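Local coordinates for protein 3-methyladenine DNA glycosylase (Helicobacter pylori, PDB 1PU6) that probably removes alkylated bases such as 3-methyladenine from DNA, as a base excision repair glycosylase of the helix-hairpin-helix superfamily, at residues 147-152 with 172-177; 118-123 with 165-170. All coordinates share one frame; numbering follows the deposited sequence.

How the interactions relate
Both interactions use helix 167-179, and their centres lie about 11 Å apart on the same side of the chain's centre. The segments alternate along the sequence: 118-123, 147-152, 165-170, 172-177. Interaction 2 ties the first turn of helix 167-179 to helix 120-124. Interaction 1 packs the next turns of the same helix against the loop that enters helix 151-159. They touch directly: V149 O lies 3.2 Å from Y167 CE1, and V149 CG2 packs on L170 CD1 at 3.8 Å. Interaction 1 is buried; interaction 2 is at the surface. All four segments belong to the HhH-GPD fold. Helix 167-179 thus holds both helix 120-124 and the loop entering helix 151-159.

Interaction 1. Residues 147-152 with 172-177; sequences MVVDKY and HFFEKG
The F174 ring meets M147 and V149 at a slant, while F173 CD1 from its own helix lies 4.0 Å above one face, toward the rim. M147 CE comes within 3.9 Å of F174 CD1. V149 CG1 reaches F174 CD2 at 3.8 Å. M147 SD sits 5.4 Å from the centre of the F174 ring, an oblique Met-aromatic contact. M147 CG is anti to the backbone N (chi1 -162°), and a bend at chi3 brings the methyl to F174. The polar link is next to this apolar patch. M147 N donates to E175 OE1 at 3.0 Å in a nearly straight bond (175°). The oxygen is met on its anti side, 18° out of the carboxylate plane. The extended E175 chain carries the carboxylate there. E175 CG also packs on M147 CB at 3.9 Å. The Q171 side chain donates to M147 O, so side chains of helix 167-179 hold both N and O of M147. The contact joins that helix to loop 147-150, which leads into helix 151-159 of the HhH-GPD fold. Y199 and F202 of helix 195-203 pack on M147, and I206 touches M147 and F174. V148 points away from helix 167-179 and touches E132, D135 and Y140 of helix 131-141.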
ATOM      1  N   MET A 147      -5.770   7.836   0.099  1.00 15.09           N
ATOM      2  CA  MET A 147      -4.388   8.097  -0.362  1.00 15.76           C
ATOM      3  C   MET A 147      -3.353   7.773   0.745  1.00 15.81           C
ATOM      4  O   MET A 147      -3.392   8.371   1.812  1.00 15.69           O
ATOM      5  CB  MET A 147      -4.184   9.546  -0.826  1.00 17.90           C
ATOM      6  CG  MET A 147      -2.811   9.594  -1.762  1.00 17.45           C
ATOM      7  SD  MET A 147      -2.692  11.066  -2.518  1.00 23.06           S
ATOM      8  CE  MET A 147      -0.863  11.195  -2.573  1.00 15.84           C
ATOM      9  N   VAL A 148      -2.420   6.869   0.475  1.00 13.33           N
ATOM     10  CA  VAL A 148      -1.369   6.501   1.425  1.00 12.91           C
ATOM     11  C   VAL A 148      -0.398   7.682   1.512  1.00 14.08           C
ATOM     12  O   VAL A 148      -0.106   8.314   0.477  1.00 16.22           O
ATOM     13  CB  VAL A 148      -0.586   5.292   0.885  1.00 13.57           C
ATOM     14  CG1 VAL A 148       0.655   4.998   1.748  1.00 16.09           C
ATOM     15  CG2 VAL A 148      -1.525   4.080   0.824  1.00 16.12           C
ATOM     16  N   VAL A 149       0.070   7.978   2.734  1.00 13.74           N
ATOM     17  CA  VAL A 149       1.238   8.870   2.936  1.00 13.34           C
ATOM     18  C   VAL A 149       2.289   8.182   3.785  1.00 15.96           C
ATOM     19  O   VAL A 149       2.048   7.078   4.288  1.00 16.20           O
ATOM     20  CB  VAL A 149       0.850  10.272   3.524  1.00 13.83           C
ATOM     21  CG1 VAL A 149      -0.114  11.006   2.505  1.00 14.87           C
ATOM     22  CG2 VAL A 149       0.229  10.164   4.920  1.00 14.27           C
ATOM     23  N   ASP A 150       3.473   8.786   3.906  1.00 17.50           N
ATOM     24  CA  ASP A 150       4.666   8.060   4.444  1.00 16.71           C
ATOM     25  C   ASP A 150       5.794   9.095   4.641  1.00 18.02           C
ATOM     26  O   ASP A 150       5.596  10.280   4.371  1.00 18.16           O
ATOM     27  CB  ASP A 150       5.148   6.977   3.437  1.00 18.19           C
ATOM     28  CG  ASP A 150       5.392   7.522   2.036  0.50 15.32           C
ATOM     29  OD1 ASP A 150       5.794   6.721   1.152  0.50 13.91           O
ATOM     30  OD2 ASP A 150       5.230   8.725   1.716  0.50 15.93           O
ATOM     31  N   LYS A 151       6.962   8.640   5.112  1.00 18.29           N
ATOM     32  CA  LYS A 151       8.118   9.521   5.310  1.00 20.69           C
ATOM     33  C   LYS A 151       8.487  10.232   3.990  1.00 20.78           C
ATOM     34  O   LYS A 151       8.803  11.433   3.988  1.00 21.52           O
ATOM     35  CB  LYS A 151       9.338   8.745   5.843  1.00 21.08           C
ATOM     36  CG  LYS A 151      10.470   9.688   6.311  1.00 26.67           C
ATOM     37  N   TYR A 152       8.408   9.527   2.855  1.00 20.14           N
ATOM     38  CA  TYR A 152       8.730  10.194   1.589  1.00 19.75           C
ATOM     39  C   TYR A 152       7.824  11.399   1.358  1.00 18.18           C
ATOM     40  O   TYR A 152       8.286  12.443   0.930  1.00 18.86           O
ATOM     41  CB  TYR A 152       8.600   9.259   0.409  1.00 19.55           C
ATOM     42  CG  TYR A 152       9.623   8.163   0.276  1.00 21.43           C
ATOM     43  CD1 TYR A 152       9.216   6.850   0.047  1.00 24.00           C
ATOM     44  CD2 TYR A 152      10.984   8.430   0.322  1.00 24.87           C
ATOM     45  CE1 TYR A 152      10.140   5.806  -0.131  1.00 27.85           C
ATOM     46  CE2 TYR A 152      11.915   7.399   0.154  1.00 26.97           C
ATOM     47  CZ  TYR A 152      11.474   6.085  -0.083  1.00 28.41           C
ATOM     48  OH  TYR A 152      12.376   5.042  -0.230  1.00 32.97           O
ATOM     49  N   HIS A 172      -4.932  14.167   4.822  1.00 15.23           N
ATOM     50  CA  HIS A 172      -6.047  15.017   4.470  1.00 15.67           C
ATOM     51  C   HIS A 172      -5.613  16.138   3.545  1.00 16.83           C
ATOM     52  O   HIS A 172      -6.342  16.483   2.608  1.00 17.40           O
ATOM     53  CB  HIS A 172      -6.695  15.643   5.737  1.00 17.15           C
ATOM     54  CG  HIS A 172      -8.018  16.326   5.446  1.00 21.50           C
ATOM     55  ND1 HIS A 172      -8.418  17.483   6.083  1.00 27.71           N
ATOM     56  CD2 HIS A 172      -9.038  15.989   4.616  1.00 23.20           C
ATOM     57  CE1 HIS A 172      -9.614  17.849   5.641  1.00 26.23           C
ATOM     58  NE2 HIS A 172     -10.000  16.979   4.728  1.00 27.24           N
ATOM     59  N   PHE A 173      -4.407  16.688   3.765  1.00 16.74           N
ATOM     60  CA  PHE A 173      -3.869  17.677   2.830  1.00 16.24           C
ATOM     61  C   PHE A 173      -3.820  17.089   1.422  1.00 16.02           C
ATOM     62  O   PHE A 173      -4.258  17.734   0.431  1.00 17.28           O
ATOM     63  CB  PHE A 173      -2.402  18.088   3.214  1.00 16.70           C
ATOM     64  CG  PHE A 173      -1.727  18.927   2.133  1.00 17.33           C
ATOM     65  CD1 PHE A 173      -0.968  18.312   1.118  1.00 18.61           C
ATOM     66  CD2 PHE A 173      -1.895  20.329   2.091  1.00 20.09           C
ATOM     67  CE1 PHE A 173      -0.357  19.053   0.137  1.00 19.56           C
ATOM     68  CE2 PHE A 173      -1.274  21.086   1.063  1.00 20.47           C
ATOM     69  CZ  PHE A 173      -0.528  20.438   0.086  1.00 20.86           C
ATOM     70  N   PHE A 174      -3.288  15.860   1.280  1.00 16.02           N
ATOM     71  CA  PHE A 174      -3.178  15.260  -0.081  1.00 16.67           C
ATOM     72  C   PHE A 174      -4.556  14.932  -0.696  1.00 18.04           C
ATOM     73  O   PHE A 174      -4.817  15.249  -1.873  1.00 19.81           O
ATOM     74  CB  PHE A 174      -2.224  14.066  -0.071  1.00 16.69           C
ATOM     75  CG  PHE A 174      -0.774  14.462  -0.245  1.00 17.45           C
ATOM     76  CD1 PHE A 174      -0.289  14.852  -1.499  1.00 19.55           C
ATOM     77  CD2 PHE A 174       0.119  14.470   0.855  1.00 17.29           C
ATOM     78  CE1 PHE A 174       1.057  15.261  -1.676  1.00 19.38           C
ATOM     79  CE2 PHE A 174       1.481  14.848   0.707  1.00 17.10           C
ATOM     80  CZ  PHE A 174       1.952  15.254  -0.565  1.00 19.18           C
ATOM     81  N   GLU A 175      -5.476  14.415   0.116  1.00 17.11           N
ATOM     82  CA  GLU A 175      -6.822  14.073  -0.397  1.00 18.26           C
ATOM     83  C   GLU A 175      -7.647  15.298  -0.763  1.00 19.81           C
ATOM     84  O   GLU A 175      -8.325  15.313  -1.809  1.00 20.59           O
ATOM     85  CB  GLU A 175      -7.615  13.203   0.611  1.00 16.83           C
ATOM     86  CG  GLU A 175      -7.031  11.789   0.679  1.00 18.08           C
ATOM     87  CD  GLU A 175      -7.698  10.884   1.724  1.00 23.18           C
ATOM     88  OE1 GLU A 175      -7.278   9.690   1.890  1.00 20.80           O
ATOM     89  OE2 GLU A 175      -8.659  11.357   2.374  1.00 24.62           O
ATOM     90  N   LYS A 176      -7.676  16.280   0.134  1.00 19.32           N
ATOM     91  CA  LYS A 176      -8.629  17.377  -0.056  1.00 21.02           C
ATOM     92  C   LYS A 176      -8.383  18.225  -1.326  1.00 20.89           C
ATOM     93  O   LYS A 176      -9.341  18.710  -1.940  1.00 21.55           O
ATOM     94  CB  LYS A 176      -8.719  18.243   1.210  1.00 20.96           C
ATOM     95  CG  LYS A 176      -7.619  19.254   1.424  1.00 24.71           C
ATOM     96  CD  LYS A 176      -7.655  19.749   2.911  1.00 28.45           C
ATOM     97  CE  LYS A 176      -7.335  21.228   3.094  1.00 37.74           C
ATOM     98  NZ  LYS A 176      -8.305  22.129   2.375  1.00 36.79           N
ATOM     99  N   GLY A 177      -7.120  18.402  -1.719  1.00 20.46           N
ATOM    100  CA  GLY A 177      -6.831  19.154  -2.939  1.00 18.65           C
ATOM    101  C   GLY A 177      -7.423  18.450  -4.162  1.00 18.22           C
ATOM    102  O   GLY A 177      -7.905  19.092  -5.079  1.00 19.36           O
TER

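Interaction 2. Residues 118-123 with 165-170; sequences VTREWL and EDYDEL. Unlike the reference sequence in segment 118-123: R120 (reference Lys).
R120 reaches D168 and Y167 with the end of its side chain. The close part is small and polar. NH1 and NH2 of R120 both donate to one atom, D168 OD2, at 2.9 Å and 3.0 Å, forming an end-on salt bridge. OD2 lies near the guanidinium plane, but that plane is turned 44° from the carboxylate. The two nitrogens come from the same face of the carboxylate: NH2 nearly along the C-O axis of OD2, NH1 from above the plane. Both bonds are bent, with an N-H...O angle of 145° at NH1. R120 NH2 also lies 3.2 Å from Y167 CE2, which sits at the guanidinium edge. R120 CG is anti to the backbone N (chi1 -172°), directing the long chain at helix 167-179.

Helix 120-124 and helix 131-141 are consistent with the two helices of the helix-hairpin-helix motif, and the second helix supplies the other partners. D135 pairs with R120 NH2 and also bonds Y167 OH. K131 makes a salt bridge to D168 OD1.

Away from this charged group the segments are far apart. Even the nearest CA atoms, of R120 and D168, are 11.9 Å apart. T119 and D166, at the starts of the two helices, are exposed to solvent. T119 OG1 caps its helix by accepting from W122 N at 3.2 Å, and D166 OD2 does the same for E169 N at 3.2 Å.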
ATOM      1  N   VAL A 118     -14.208  -4.128   4.782  1.00 15.50           N
ATOM      2  CA  VAL A 118     -13.190  -3.700   5.736  1.00 15.28           C
ATOM      3  C   VAL A 118     -13.190  -2.164   5.945  1.00 15.86           C
ATOM      4  O   VAL A 118     -13.481  -1.397   5.016  1.00 17.30           O
ATOM      5  CB  VAL A 118     -11.781  -4.228   5.334  1.00 16.22           C
ATOM      6  CG1 VAL A 118     -11.308  -3.588   4.091  1.00 19.04           C
ATOM      7  CG2 VAL A 118     -10.783  -4.092   6.514  1.00 19.47           C
ATOM      8  N   THR A 119     -12.901  -1.755   7.186  1.00 14.91           N
ATOM      9  CA  THR A 119     -12.691  -0.353   7.516  1.00 14.22           C
ATOM     10  C   THR A 119     -11.261  -0.128   8.010  1.00 14.46           C
ATOM     11  O   THR A 119     -10.580  -1.072   8.498  1.00 13.61           O
ATOM     12  CB  THR A 119     -13.622   0.153   8.604  1.00 16.20           C
ATOM     13  OG1 THR A 119     -13.372  -0.572   9.819  1.00 16.97           O
ATOM     14  CG2 THR A 119     -15.054  -0.095   8.265  1.00 18.86           C
ATOM     15  N   ARG A 120     -10.797   1.102   7.893  1.00 13.08           N
ATOM     16  CA  ARG A 120      -9.473   1.434   8.405  1.00 13.80           C
ATOM     17  C   ARG A 120      -9.327   1.065   9.910  1.00 13.68           C
ATOM     18  O   ARG A 120      -8.276   0.533  10.322  1.00 13.41           O
ATOM     19  CB  ARG A 120      -9.233   2.913   8.206  1.00 14.33           C
ATOM     20  CG  ARG A 120      -7.810   3.280   8.539  1.00 13.63           C
ATOM     21  CD  ARG A 120      -7.684   4.710   8.853  1.00 16.50           C
ATOM     22  NE  ARG A 120      -6.403   5.276   8.421  1.00 17.17           N
ATOM     23  CZ  ARG A 120      -5.827   6.339   8.960  1.00 20.45           C
ATOM     24  NH1 ARG A 120      -6.355   6.944  10.058  1.00 22.04           N
ATOM     25  NH2 ARG A 120      -4.692   6.815   8.392  1.00 20.06           N
ATOM     26  N   GLU A 121     -10.359   1.345  10.703  1.00 12.22           N
ATOM     27  CA  GLU A 121     -10.229   1.103  12.148  1.00 12.76           C
ATOM     28  C   GLU A 121     -10.134  -0.394  12.461  1.00 12.01           C
ATOM     29  O   GLU A 121      -9.425  -0.784  13.418  1.00 12.24           O
ATOM     30  CB  GLU A 121     -11.395   1.781  12.876  1.00 13.26           C
ATOM     31  CG  GLU A 121     -11.309   3.317  12.768  1.00 16.36           C
ATOM     32  CD  GLU A 121     -11.759   3.863  11.373  1.00 21.79           C
ATOM     33  OE1 GLU A 121     -11.220   4.952  10.960  1.00 24.77           O
ATOM     34  OE2 GLU A 121     -12.614   3.226  10.628  1.00 20.40           O
ATOM     35  N   TRP A 122     -10.832  -1.226  11.674  1.00 11.54           N
ATOM     36  CA  TRP A 122     -10.680  -2.665  11.841  1.00 11.93           C
ATOM     37  C   TRP A 122      -9.185  -3.081  11.617  1.00 12.09           C
ATOM     38  O   TRP A 122      -8.581  -3.836  12.407  1.00 11.66           O
ATOM     39  CB  TRP A 122     -11.616  -3.383  10.846  1.00 11.89           C
ATOM     40  CG  TRP A 122     -11.646  -4.891  11.125  1.00 11.50           C
ATOM     41  CD1 TRP A 122     -12.583  -5.574  11.898  1.00 12.78           C
ATOM     42  CD2 TRP A 122     -10.725  -5.886  10.630  1.00 10.45           C
ATOM     43  NE1 TRP A 122     -12.239  -6.911  11.971  1.00 14.64           N
ATOM     44  CE2 TRP A 122     -11.156  -7.145  11.141  1.00 10.06           C
ATOM     45  CE3 TRP A 122      -9.600  -5.840   9.782  1.00 11.72           C
ATOM     46  CZ2 TRP A 122     -10.437  -8.363  10.884  1.00 11.73           C
ATOM     47  CZ3 TRP A 122      -8.919  -7.068   9.484  1.00 12.49           C
ATOM     48  CH2 TRP A 122      -9.341  -8.291  10.071  1.00 11.58           C
ATOM     49  N   LEU A 123      -8.566  -2.531  10.586  1.00 11.77           N
ATOM     50  CA  LEU A 123      -7.129  -2.900  10.278  1.00 11.33           C
ATOM     51  C   LEU A 123      -6.176  -2.393  11.405  1.00 12.69           C
ATOM     52  O   LEU A 123      -5.244  -3.123  11.826  1.00 11.93           O
ATOM     53  CB  LEU A 123      -6.721  -2.299   8.943  1.00 12.43           C
ATOM     54  CG  LEU A 123      -7.373  -3.029   7.753  1.00 10.60           C
ATOM     55  CD1 LEU A 123      -7.190  -2.160   6.477  1.00 13.88           C
ATOM     56  CD2 LEU A 123      -6.749  -4.470   7.552  1.00 14.16           C
ATOM     57  N   GLU A 165       3.559  16.952  10.291  1.00 29.02           N
ATOM     58  CA  GLU A 165       4.144  15.753  10.879  1.00 31.12           C
ATOM     59  C   GLU A 165       3.096  14.689  11.193  1.00 30.75           C
ATOM     60  O   GLU A 165       3.439  13.498  11.222  1.00 33.40           O
ATOM     61  CB  GLU A 165       4.961  16.114  12.133  1.00 32.82           C
ATOM     62  CG  GLU A 165       6.424  16.418  11.809  1.00 36.17           C
ATOM     63  CD  GLU A 165       6.888  17.769  12.310  0.50 40.10           C
ATOM     64  OE1 GLU A 165       6.678  18.758  11.577  0.50 41.07           O
ATOM     65  OE2 GLU A 165       7.487  17.831  13.422  0.50 40.83           O
ATOM     66  N   ASP A 166       1.830  15.077  11.397  1.00 27.81           N
ATOM     67  CA  ASP A 166       0.820  14.111  11.787  1.00 24.94           C
ATOM     68  C   ASP A 166       0.300  13.342  10.581  1.00 22.39           C
ATOM     69  O   ASP A 166      -0.088  13.974   9.578  1.00 21.79           O
ATOM     70  CB  ASP A 166      -0.325  14.831  12.474  1.00 26.13           C
ATOM     71  CG  ASP A 166      -1.424  13.904  12.863  1.00 31.72           C
ATOM     72  OD1 ASP A 166      -1.308  13.247  13.944  1.00 37.45           O
ATOM     73  OD2 ASP A 166      -2.443  13.752  12.140  1.00 35.54           O
ATOM     74  N   TYR A 167       0.268  12.005  10.680  1.00 19.31           N
ATOM     75  CA  TYR A 167      -0.117  11.181   9.502  1.00 17.61           C
ATOM     76  C   TYR A 167      -1.488  11.601   8.946  1.00 17.11           C
ATOM     77  O   TYR A 167      -1.612  11.786   7.743  1.00 15.70           O
ATOM     78  CB  TYR A 167      -0.121   9.649   9.858  1.00 17.22           C
ATOM     79  CG  TYR A 167      -0.430   8.749   8.687  1.00 15.31           C
ATOM     80  CD1 TYR A 167       0.598   7.999   8.073  1.00 15.05           C
ATOM     81  CD2 TYR A 167      -1.721   8.686   8.157  1.00 14.95           C
ATOM     82  CE1 TYR A 167       0.337   7.195   6.976  1.00 16.41           C
ATOM     83  CE2 TYR A 167      -1.991   7.948   7.059  1.00 16.41           C
ATOM     84  CZ  TYR A 167      -0.973   7.176   6.475  1.00 14.96           C
ATOM     85  OH  TYR A 167      -1.285   6.426   5.350  1.00 16.35           O
ATOM     86  N   ASP A 168      -2.529  11.699   9.780  1.00 18.15           N
ATOM     87  CA  ASP A 168      -3.886  11.912   9.239  1.00 17.73           C
ATOM     88  C   ASP A 168      -4.084  13.300   8.604  1.00 17.75           C
ATOM     89  O   ASP A 168      -4.863  13.491   7.652  1.00 16.87           O
ATOM     90  CB  ASP A 168      -4.964  11.714  10.301  1.00 18.81           C
ATOM     91  CG  ASP A 168      -5.095  10.240  10.742  1.00 20.81           C
ATOM     92  OD1 ASP A 168      -5.636   9.968  11.850  1.00 31.85           O
ATOM     93  OD2 ASP A 168      -4.663   9.292  10.089  1.00 24.27           O
ATOM     94  N   GLU A 169      -3.374  14.279   9.145  1.00 18.49           N
ATOM     95  CA  GLU A 169      -3.413  15.641   8.590  1.00 18.71           C
ATOM     96  C   GLU A 169      -2.633  15.759   7.287  1.00 18.12           C
ATOM     97  O   GLU A 169      -3.075  16.419   6.375  1.00 17.52           O
ATOM     98  CB  GLU A 169      -2.858  16.612   9.636  1.00 20.13           C
ATOM     99  CG  GLU A 169      -3.820  16.659  10.841  1.00 23.33           C
ATOM    100  CD  GLU A 169      -3.375  17.622  11.939  1.00 32.15           C
ATOM    101  OE1 GLU A 169      -3.993  17.600  13.051  1.00 36.62           O
ATOM    102  OE2 GLU A 169      -2.451  18.430  11.694  1.00 35.96           O
ATOM    103  N   LEU A 170      -1.528  15.023   7.189  1.00 16.63           N
ATOM    104  CA  LEU A 170      -0.750  14.943   5.957  1.00 16.33           C
ATOM    105  C   LEU A 170      -1.596  14.261   4.851  1.00 15.68           C
ATOM    106  O   LEU A 170      -1.699  14.717   3.709  1.00 15.99           O
ATOM    107  CB  LEU A 170       0.484  14.112   6.259  1.00 17.34           C
ATOM    108  CG  LEU A 170       1.742  14.243   5.427  1.00 23.35           C
ATOM    109  CD1 LEU A 170       2.653  13.011   5.393  1.00 20.94           C
ATOM    110  CD2 LEU A 170       1.998  15.342   4.397  1.00 18.08           C
TER